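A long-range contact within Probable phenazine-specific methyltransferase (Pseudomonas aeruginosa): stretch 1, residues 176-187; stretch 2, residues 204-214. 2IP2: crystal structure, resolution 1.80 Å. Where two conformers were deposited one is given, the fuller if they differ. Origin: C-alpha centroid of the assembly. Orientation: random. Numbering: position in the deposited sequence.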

# COMPACT_ATOMS: atom_id res chain seq x y z
N GLY A 176 -0.56 9.33 31.54
CA GLY A 176 -1.09 10.29 30.57
C GLY A 176 -0.16 10.81 29.48
O GLY A 176 -0.66 11.45 28.50
N GLY A 177 1.16 10.60 29.65
CA GLY A 177 2.13 11.00 28.60
C GLY A 177 2.17 12.51 28.38
O GLY A 177 2.38 13.26 29.34
N SER A 178 2.00 12.95 27.13
CA SER A 178 1.96 14.38 26.81
C SER A 178 0.64 15.03 27.23
O SER A 178 0.53 16.23 27.24
CB SER A 178 2.19 14.61 25.30
OG SER A 178 1.12 14.12 24.56
N GLY A 179 -0.36 14.22 27.55
CA GLY A 179 -1.61 14.75 28.09
C GLY A 179 -2.75 15.02 27.13
O GLY A 179 -3.68 15.76 27.48
N GLU A 180 -2.72 14.43 25.93
CA GLU A 180 -3.77 14.78 24.95
C GLU A 180 -5.18 14.39 25.38
O GLU A 180 -6.13 15.10 25.07
CB GLU A 180 -3.44 14.18 23.56
CG GLU A 180 -2.20 14.85 22.92
CD GLU A 180 -2.43 16.34 22.54
OE1 GLU A 180 -3.48 16.66 21.95
OE2 GLU A 180 -1.55 17.18 22.77
N LEU A 181 -5.31 13.25 26.06
CA LEU A 181 -6.63 12.79 26.52
C LEU A 181 -7.22 13.73 27.57
O LEU A 181 -8.39 14.18 27.46
CB LEU A 181 -6.55 11.35 27.06
CG LEU A 181 -7.80 10.73 27.67
CD1 LEU A 181 -9.08 10.90 26.78
CD2 LEU A 181 -7.55 9.24 28.04
N THR A 182 -6.39 14.08 28.54
CA THR A 182 -6.79 15.06 29.55
C THR A 182 -7.20 16.39 28.87
O THR A 182 -8.26 16.95 29.19
CB THR A 182 -5.64 15.29 30.54
OG1 THR A 182 -5.49 14.09 31.34
CG2 THR A 182 -5.92 16.46 31.48
N LYS A 183 -6.40 16.84 27.92
CA LYS A 183 -6.71 18.10 27.25
C LYS A 183 -8.02 18.03 26.45
O LYS A 183 -8.83 18.94 26.55
CB LYS A 183 -5.54 18.56 26.39
CG LYS A 183 -5.88 19.62 25.38
CD LYS A 183 -4.82 19.61 24.31
CE LYS A 183 -3.50 20.11 24.89
NZ LYS A 183 -3.29 21.55 24.51
N ALA A 184 -8.23 16.94 25.68
CA ALA A 184 -9.50 16.69 24.98
C ALA A 184 -10.69 16.75 25.97
O ALA A 184 -11.72 17.44 25.71
CB ALA A 184 -9.46 15.33 24.25
N ILE A 185 -10.53 16.15 27.13
CA ILE A 185 -11.65 16.13 28.08
C ILE A 185 -11.97 17.55 28.58
O ILE A 185 -13.15 17.98 28.56
CB ILE A 185 -11.43 15.17 29.29
CG1 ILE A 185 -11.40 13.71 28.82
CG2 ILE A 185 -12.52 15.40 30.36
CD1 ILE A 185 -10.54 12.79 29.74
N LEU A 186 -10.95 18.28 29.02
CA LEU A 186 -11.17 19.61 29.57
C LEU A 186 -11.59 20.63 28.52
O LEU A 186 -12.25 21.64 28.87
CB LEU A 186 -9.98 20.08 30.40
CG LEU A 186 -9.57 19.12 31.54
CD1 LEU A 186 -8.08 19.28 31.91
CD2 LEU A 186 -10.44 19.23 32.75
N GLN A 187 -11.25 20.39 27.25
CA GLN A 187 -11.68 21.32 26.23
C GLN A 187 -13.16 21.10 25.88
O GLN A 187 -13.88 22.04 25.59
CB GLN A 187 -10.77 21.24 25.02
CG GLN A 187 -9.34 21.64 25.35
CD GLN A 187 -8.51 21.90 24.12
OE1 GLN A 187 -8.65 21.22 23.10
NE2 GLN A 187 -7.62 22.89 24.21
N GLY A 204 7.68 16.81 32.17
CA GLY A 204 8.13 17.94 31.35
C GLY A 204 7.22 18.25 30.18
O GLY A 204 6.73 19.38 30.04
N VAL A 205 6.98 17.25 29.34
CA VAL A 205 6.20 17.44 28.11
C VAL A 205 4.78 17.91 28.42
O VAL A 205 4.30 18.90 27.84
CB VAL A 205 6.13 16.16 27.23
CG1 VAL A 205 5.36 16.46 25.94
CG2 VAL A 205 7.56 15.62 26.94
N ALA A 206 4.15 17.22 29.35
CA ALA A 206 2.79 17.54 29.77
C ALA A 206 2.68 18.90 30.48
O ALA A 206 1.67 19.60 30.38
CB ALA A 206 2.23 16.43 30.68
N ARG A 207 3.72 19.27 31.20
CA ARG A 207 3.71 20.53 31.94
C ARG A 207 3.66 21.64 30.90
O ARG A 207 2.98 22.66 31.09
CB ARG A 207 4.99 20.61 32.79
CG ARG A 207 4.98 21.61 33.89
CD ARG A 207 6.23 21.41 34.80
NE ARG A 207 6.20 20.16 35.58
CZ ARG A 207 5.34 19.89 36.57
NH1 ARG A 207 4.39 20.76 36.92
NH2 ARG A 207 5.42 18.72 37.21
N ASP A 208 4.33 21.41 29.78
CA ASP A 208 4.32 22.32 28.66
C ASP A 208 3.02 22.25 27.83
O ASP A 208 2.37 23.29 27.57
CB ASP A 208 5.51 22.00 27.76
CG ASP A 208 5.80 23.08 26.76
OD1 ASP A 208 5.21 23.05 25.64
OD2 ASP A 208 6.65 23.95 27.09
N ASN A 209 2.63 21.03 27.45
CA ASN A 209 1.48 20.83 26.57
C ASN A 209 0.18 21.29 27.22
O ASN A 209 -0.75 21.75 26.54
CB ASN A 209 1.37 19.35 26.16
CG ASN A 209 0.37 19.13 25.02
OD1 ASN A 209 0.21 19.97 24.14
ND2 ASN A 209 -0.31 17.96 25.04
N LEU A 210 0.13 21.18 28.54
CA LEU A 210 -1.01 21.53 29.36
C LEU A 210 -0.81 22.83 30.13
O LEU A 210 -1.53 23.04 31.11
CB LEU A 210 -1.26 20.41 30.41
CG LEU A 210 -1.69 19.00 29.91
CD1 LEU A 210 -1.86 18.14 31.10
CD2 LEU A 210 -2.98 18.98 29.11
N SER A 211 0.11 23.69 29.71
CA SER A 211 0.39 24.89 30.49
C SER A 211 -0.85 25.71 30.83
O SER A 211 -1.04 26.10 32.00
CB SER A 211 1.49 25.76 29.86
OG SER A 211 1.26 26.06 28.49
N SER A 212 -1.70 25.97 29.84
CA SER A 212 -2.85 26.82 30.03
C SER A 212 -3.75 26.24 31.09
O SER A 212 -4.15 26.93 32.03
CB SER A 212 -3.65 27.01 28.74
OG SER A 212 -2.94 27.89 27.89
N LEU A 213 -4.04 24.94 30.96
CA LEU A 213 -5.03 24.29 31.81
C LEU A 213 -4.50 24.17 33.22
O LEU A 213 -5.25 24.32 34.16
CB LEU A 213 -5.36 22.89 31.25
CG LEU A 213 -6.25 22.80 30.01
CD1 LEU A 213 -6.18 21.37 29.36
CD2 LEU A 213 -7.70 23.21 30.31
N LEU A 214 -3.19 23.98 33.36
CA LEU A 214 -2.53 23.99 34.67
C LEU A 214 -2.62 25.39 35.33
O LEU A 214 -2.82 25.51 36.55
CB LEU A 214 -1.08 23.55 34.51
CG LEU A 214 -0.90 22.01 34.31
CD1 LEU A 214 0.51 21.68 33.86
CD2 LEU A 214 -1.21 21.24 35.58
O HOH W 1 4.80 14.43 30.23

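A single carboxamide does most of the polar work here. Asn209 ND2 gives one proton to Ser178 O at 2.9 Å and the other to Glu180 OE2 at 2.7 Å, so one side-chain nitrogen ties both a loop carbonyl and a carboxylate of the following helix to the second stretch. Asn209 points toward its partner with chi1 near 180° (t), and an amide suits the place because its nitrogen carries two protons for two acceptors. Glu180 starts away from the contact, but two successive m rotamers bring its carboxylate back to the amide. From the same helix, Lys183 NZ adds a weak hydrogen bond to Asn209 O at 3.3 Å, reaching a carbonyl near the end of its helix.

The CA atoms come nearest at the turn, where Ser178 CA and Ala206 CA are 4.4 Å apart. Ala206 suits this spot by being small: its CB already lies 3.4 Å from Gly177 O. One water bridges the same place, donating to Gly177 O at 2.8 Å and accepting from Ala206 N at 3.0 Å.

Glycines shape the type II' turn from Gly176 to Gly179. Gly177 has a positive phi, which favours glycine. Gly179, the N-cap, needs it twice over: a CB would be jammed against the preceding carbonyl and would sit 3.1 Å from Leu210 CD1.

Beside these polar links, leucines fill the space along the helix of the first stretch. Buried Leu210 sets its CD2 methyl against a backbone carbonyl, 3.7 Å from Gly179 O, and 3.8 Å from Lys183 CB, so the lysine serves as aliphatic packing near its root and as a donor at its tip. Further along, Leu186 and Leu213 point toward each other's stretches and make an apolar contact, Leu186 CD1 to Leu213 CD1, at 3.8 Å. In all, 480 Å² is buried, counting both sides.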